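Long-range contact in protein SMG-7 (Caenorhabditis elegans, PDB 3ZHE), which pairs with SMG-5 through 14-3-3-like domains to form a heterodimer required for efficient nonsense-mediated mRNA decay: residues Val74-Ser86 against Val132-Glu144. Residues are numbered along the deposited sequence; the frame is centred on the assembly and turned at random.
Sequences VQNLAIGFLTDLS and VLLRMGDLMRYKE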
loop_
_atom_site.group_PDB
_atom_site.type_symbol
_atom_site.label_atom_id
_atom_site.label_comp_id
_atom_site.label_asym_id
_atom_site.label_seq_id
_atom_site.Cartn_x
_atom_site.Cartn_y
_atom_site.Cartn_z
ATOM N N VAL B 74 -14.408 20.473 -0.482
ATOM C CA VAL B 74 -12.999 20.820 -0.659
ATOM C C VAL B 74 -12.071 19.790 0.005
ATOM O O VAL B 74 -10.964 19.534 -0.480
ATOM C CB VAL B 74 -12.687 22.264 -0.179
ATOM C CG1 VAL B 74 -12.592 22.333 1.340
ATOM C CG2 VAL B 74 -11.408 22.778 -0.824
ATOM N N GLN B 75 -12.542 19.180 1.093
ATOM C CA GLN B 75 -11.781 18.143 1.788
ATOM C C GLN B 75 -11.594 16.910 0.913
ATOM O O GLN B 75 -10.476 16.416 0.748
ATOM C CB GLN B 75 -12.469 17.745 3.098
ATOM C CG GLN B 75 -12.283 18.730 4.243
ATOM C CD GLN B 75 -13.111 18.362 5.462
ATOM O OE1 GLN B 75 -14.033 17.550 5.378
ATOM N NE2 GLN B 75 -12.781 18.956 6.602
ATOM N N ASN B 76 -12.693 16.408 0.358
ATOM C CA ASN B 76 -12.630 15.258 -0.535
ATOM C C ASN B 76 -11.805 15.560 -1.786
ATOM O O ASN B 76 -11.079 14.689 -2.285
ATOM C CB ASN B 76 -14.035 14.775 -0.903
ATOM C CG ASN B 76 -14.791 14.218 0.289
ATOM O OD1 ASN B 76 -14.194 13.685 1.224
ATOM N ND2 ASN B 76 -16.114 14.338 0.260
ATOM N N LEU B 77 -11.906 16.792 -2.280
ATOM C CA LEU B 77 -11.054 17.224 -3.387
ATOM C C LEU B 77 -9.581 17.085 -3.005
ATOM O O LEU B 77 -8.770 16.553 -3.771
ATOM C CB LEU B 77 -11.359 18.671 -3.774
ATOM C CG LEU B 77 -10.439 19.292 -4.829
ATOM C CD1 LEU B 77 -10.481 18.491 -6.120
ATOM C CD2 LEU B 77 -10.819 20.741 -5.088
ATOM N N ALA B 78 -9.253 17.560 -1.806
ATOM C CA ALA B 78 -7.904 17.444 -1.264
ATOM C C ALA B 78 -7.425 15.992 -1.224
ATOM O O ALA B 78 -6.332 15.672 -1.711
ATOM C CB ALA B 78 -7.845 18.059 0.123
ATOM N N ILE B 79 -8.248 15.124 -0.636
ATOM C CA ILE B 79 -7.947 13.696 -0.551
ATOM C C ILE B 79 -7.631 13.126 -1.929
ATOM O O ILE B 79 -6.642 12.403 -2.105
ATOM C CB ILE B 79 -9.122 12.907 0.066
ATOM C CG1 ILE B 79 -9.319 13.292 1.534
ATOM C CG2 ILE B 79 -8.890 11.409 -0.064
ATOM C CD1 ILE B 79 -10.487 12.588 2.195
ATOM N N GLY B 80 -8.470 13.470 -2.904
ATOM C CA GLY B 80 -8.254 13.054 -4.277
ATOM C C GLY B 80 -6.903 13.491 -4.810
ATOM O O GLY B 80 -6.131 12.670 -5.318
ATOM N N PHE B 81 -6.609 14.783 -4.685
ATOM C CA PHE B 81 -5.339 15.322 -5.170
ATOM C C PHE B 81 -4.122 14.626 -4.553
ATOM O O PHE B 81 -3.201 14.224 -5.269
ATOM C CB PHE B 81 -5.261 16.835 -4.937
ATOM C CG PHE B 81 -5.634 17.656 -6.139
ATOM C CD1 PHE B 81 -4.773 17.755 -7.221
ATOM C CD2 PHE B 81 -6.836 18.341 -6.182
ATOM C CE1 PHE B 81 -5.113 18.513 -8.326
ATOM C CE2 PHE B 81 -7.179 19.103 -7.285
ATOM C CZ PHE B 81 -6.316 19.187 -8.358
ATOM N N LEU B 82 -4.123 14.477 -3.232
ATOM C CA LEU B 82 -2.982 13.873 -2.546
ATOM C C LEU B 82 -2.802 12.398 -2.907
ATOM O O LEU B 82 -1.683 11.951 -3.196
ATOM C CB LEU B 82 -3.117 14.039 -1.032
ATOM C CG LEU B 82 -1.846 13.829 -0.208
ATOM C CD1 LEU B 82 -0.721 14.701 -0.739
ATOM C CD2 LEU B 82 -2.111 14.141 1.254
ATOM N N THR B 83 -3.902 11.647 -2.888
ATOM C CA THR B 83 -3.864 10.238 -3.268
ATOM C C THR B 83 -3.299 10.079 -4.675
ATOM O O THR B 83 -2.404 9.257 -4.916
ATOM C CB THR B 83 -5.265 9.600 -3.200
ATOM O OG1 THR B 83 -5.677 9.496 -1.833
ATOM C CG2 THR B 83 -5.259 8.214 -3.821
ATOM N N ASP B 84 -3.812 10.888 -5.596
ATOM C CA ASP B 84 -3.342 10.852 -6.974
ATOM C C ASP B 84 -1.875 11.249 -7.093
ATOM O O ASP B 84 -1.171 10.761 -7.971
ATOM C CB ASP B 84 -4.220 11.719 -7.879
ATOM C CG ASP B 84 -5.541 11.055 -8.206
ATOM O OD1 ASP B 84 -5.664 9.836 -7.962
ATOM O OD2 ASP B 84 -6.448 11.745 -8.716
ATOM N N LEU B 85 -1.417 12.128 -6.205
ATOM C CA LEU B 85 -0.001 12.483 -6.155
ATOM C C LEU B 85 0.839 11.260 -5.805
ATOM O O LEU B 85 1.797 10.926 -6.513
ATOM C CB LEU B 85 0.249 13.594 -5.135
ATOM C CG LEU B 85 1.718 13.933 -4.865
ATOM C CD1 LEU B 85 2.403 14.468 -6.117
ATOM C CD2 LEU B 85 1.841 14.927 -3.718
ATOM N N SER B 86 0.468 10.595 -4.713
ATOM C CA SER B 86 1.190 9.405 -4.265
ATOM C C SER B 86 1.235 8.341 -5.357
ATOM O O SER B 86 2.300 7.792 -5.667
ATOM C CB SER B 86 0.542 8.824 -3.006
ATOM O OG SER B 86 1.217 7.653 -2.580
ATOM N N VAL B 132 3.750 12.471 2.751
ATOM C CA VAL B 132 2.459 12.141 2.154
ATOM C C VAL B 132 1.538 11.478 3.176
ATOM O O VAL B 132 0.368 11.852 3.312
ATOM C CB VAL B 132 2.631 11.225 0.922
ATOM C CG1 VAL B 132 1.303 10.602 0.517
ATOM C CG2 VAL B 132 3.248 12.000 -0.234
ATOM N N LEU B 133 2.078 10.503 3.904
ATOM C CA LEU B 133 1.325 9.836 4.963
ATOM C C LEU B 133 0.887 10.818 6.052
ATOM O O LEU B 133 -0.246 10.754 6.544
ATOM C CB LEU B 133 2.151 8.700 5.570
ATOM C CG LEU B 133 2.357 7.483 4.667
ATOM C CD1 LEU B 133 3.342 6.504 5.287
ATOM C CD2 LEU B 133 1.024 6.804 4.391
ATOM N N LEU B 134 1.787 11.728 6.415
ATOM C CA LEU B 134 1.490 12.763 7.403
ATOM C C LEU B 134 0.285 13.601 6.981
ATOM O O LEU B 134 -0.661 13.793 7.753
ATOM C CB LEU B 134 2.707 13.671 7.608
ATOM C CG LEU B 134 2.451 15.016 8.297
ATOM C CD1 LEU B 134 2.063 14.828 9.758
ATOM C CD2 LEU B 134 3.661 15.934 8.171
ATOM N N ARG B 135 0.320 14.087 5.744
ATOM C CA ARG B 135 -0.734 14.968 5.250
ATOM C C ARG B 135 -2.061 14.247 5.004
ATOM O O ARG B 135 -3.131 14.839 5.173
ATOM C CB ARG B 135 -0.275 15.727 4.002
ATOM C CG ARG B 135 0.875 16.688 4.265
ATOM C CD ARG B 135 0.703 17.392 5.604
ATOM N NE ARG B 135 1.775 18.345 5.869
ATOM C CZ ARG B 135 1.880 19.058 6.987
ATOM N NH1 ARG B 135 0.976 18.926 7.949
ATOM N NH2 ARG B 135 2.890 19.903 7.143
ATOM N N MET B 136 -1.994 12.980 4.606
ATOM C CA MET B 136 -3.198 12.160 4.526
ATOM C C MET B 136 -3.785 12.012 5.922
ATOM O O MET B 136 -5.004 11.971 6.093
ATOM C CB MET B 136 -2.894 10.784 3.930
ATOM C CG MET B 136 -2.824 10.764 2.413
ATOM S SD MET B 136 -4.367 11.297 1.642
ATOM C CE MET B 136 -5.506 10.071 2.281
ATOM N N GLY B 137 -2.904 11.936 6.916
ATOM C CA GLY B 137 -3.322 11.921 8.306
ATOM C C GLY B 137 -4.073 13.187 8.672
ATOM O O GLY B 137 -5.140 13.133 9.293
ATOM N N ASP B 138 -3.511 14.331 8.283
ATOM C CA ASP B 138 -4.172 15.618 8.492
ATOM C C ASP B 138 -5.559 15.637 7.859
ATOM O O ASP B 138 -6.531 16.078 8.477
ATOM C CB ASP B 138 -3.333 16.767 7.920
ATOM C CG ASP B 138 -2.181 17.159 8.825
ATOM O OD1 ASP B 138 -2.283 16.932 10.048
ATOM O OD2 ASP B 138 -1.178 17.703 8.317
ATOM N N LEU B 139 -5.638 15.151 6.624
ATOM C CA LEU B 139 -6.898 15.121 5.892
ATOM C C LEU B 139 -7.935 14.252 6.590
ATOM O O LEU B 139 -9.107 14.618 6.670
ATOM C CB LEU B 139 -6.678 14.635 4.460
ATOM C CG LEU B 139 -5.880 15.575 3.555
ATOM C CD1 LEU B 139 -5.775 15.006 2.152
ATOM C CD2 LEU B 139 -6.513 16.959 3.530
ATOM N N MET B 140 -7.500 13.101 7.095
ATOM C CA MET B 140 -8.399 12.226 7.836
ATOM C C MET B 140 -8.850 12.881 9.138
ATOM O O MET B 140 -9.971 12.658 9.594
ATOM C CB MET B 140 -7.747 10.872 8.121
ATOM C CG MET B 140 -7.449 10.050 6.877
ATOM S SD MET B 140 -8.852 9.932 5.750
ATOM C CE MET B 140 -10.024 9.018 6.748
ATOM N N ARG B 141 -7.980 13.694 9.731
ATOM C CA ARG B 141 -8.330 14.385 10.969
ATOM C C ARG B 141 -9.376 15.464 10.713
ATOM O O ARG B 141 -10.290 15.655 11.517
ATOM C CB ARG B 141 -7.095 14.996 11.634
ATOM C CG ARG B 141 -7.292 15.276 13.119
ATOM C CD ARG B 141 -6.107 16.004 13.733
ATOM N NE ARG B 141 -6.177 17.447 13.522
ATOM C CZ ARG B 141 -5.416 18.117 12.663
ATOM N NH1 ARG B 141 -4.517 17.475 11.932
ATOM N NH2 ARG B 141 -5.551 19.431 12.540
ATOM N N TYR B 142 -9.233 16.165 9.591
ATOM C CA TYR B 142 -10.193 17.193 9.200
ATOM C C TYR B 142 -11.575 16.588 8.963
ATOM O O TYR B 142 -12.596 17.220 9.234
ATOM C CB TYR B 142 -9.734 17.912 7.927
ATOM C CG TYR B 142 -8.427 18.665 8.052
ATOM C CD1 TYR B 142 -7.962 19.104 9.285
ATOM C CD2 TYR B 142 -7.659 18.940 6.928
ATOM C CE1 TYR B 142 -6.767 19.795 9.393
ATOM C CE2 TYR B 142 -6.466 19.629 7.026
ATOM C CZ TYR B 142 -6.023 20.055 8.259
ATOM O OH TYR B 142 -4.834 20.739 8.356
ATOM N N LYS B 143 -11.597 15.357 8.463
ATOM C CA LYS B 143 -12.845 14.675 8.134
ATOM C C LYS B 143 -13.413 13.936 9.347
ATOM O O LYS B 143 -14.395 13.198 9.238
ATOM C CB LYS B 143 -12.617 13.703 6.976
ATOM C CG LYS B 143 -13.868 13.336 6.203
ATOM C CD LYS B 143 -13.536 12.416 5.046
ATOM C CE LYS B 143 -14.791 11.981 4.316
ATOM N NZ LYS B 143 -14.460 11.118 3.153
ATOM N N GLU B 144 -12.783 14.145 10.499
ATOM C CA GLU B 144 -13.207 13.538 11.761
ATOM C C GLU B 144 -13.207 12.006 11.758
ATOM O O GLU B 144 -14.034 11.382 12.419
ATOM C CB GLU B 144 -14.569 14.083 12.214
ATOM C CG GLU B 144 -14.502 15.463 12.860
ATOM C CD GLU B 144 -15.864 15.978 13.290
ATOM O OE1 GLU B 144 -16.379 15.505 14.325
ATOM O OE2 GLU B 144 -16.418 16.856 12.595
#
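Leu139 and Leu82 sit at the middle of an antiparallel helix pair in the 14-3-3-like domain of SMG-7. The two helical segments cross at -161°, with axes 10.2 Å apart. Leu139 fills the seam with both methyls: CD1 lies 3.7 Å from Ile79 CA, and CD2 meets CB of Ala78. Leu82 points at the other helix and lays CD2 against CG of Met136, at 3.6 Å. The Met136 chain is bent, which brings SD alongside Leu82. Ser86 CB meets Val132 CG1 at the far end, while Ser86 OG bonds to Leu106 O.

Lys143 closes the other end. Its CB is directed at segment 74-86, and CG stands anti to the backbone N (chi1 -158°). The chain then runs fully extended. CD passes Ile79 CD1 at 4.2 Å. CE comes to 3.6 Å from Asn76 OD1. NZ donates to that same oxygen at 3.2 Å. With an alanine here, Asn76 OD1 would probably lose this donor and Ile79 CD1 the aliphatic chain beside it.

Helix 45-63 packs beside the pair, touching Ala78 through Leu53. Across from the seam, Asp84 OD2 is hydrogen-bonded to Gln125 NE2 of the SMG-5 chain, so helix 68-92 also serves the heterodimer. At the C-terminal turn of helix 122-142, Gln75 NE2 reaches the backbone O of Tyr142 in a weak hydrogen bond, bent to 126° at the hydrogen.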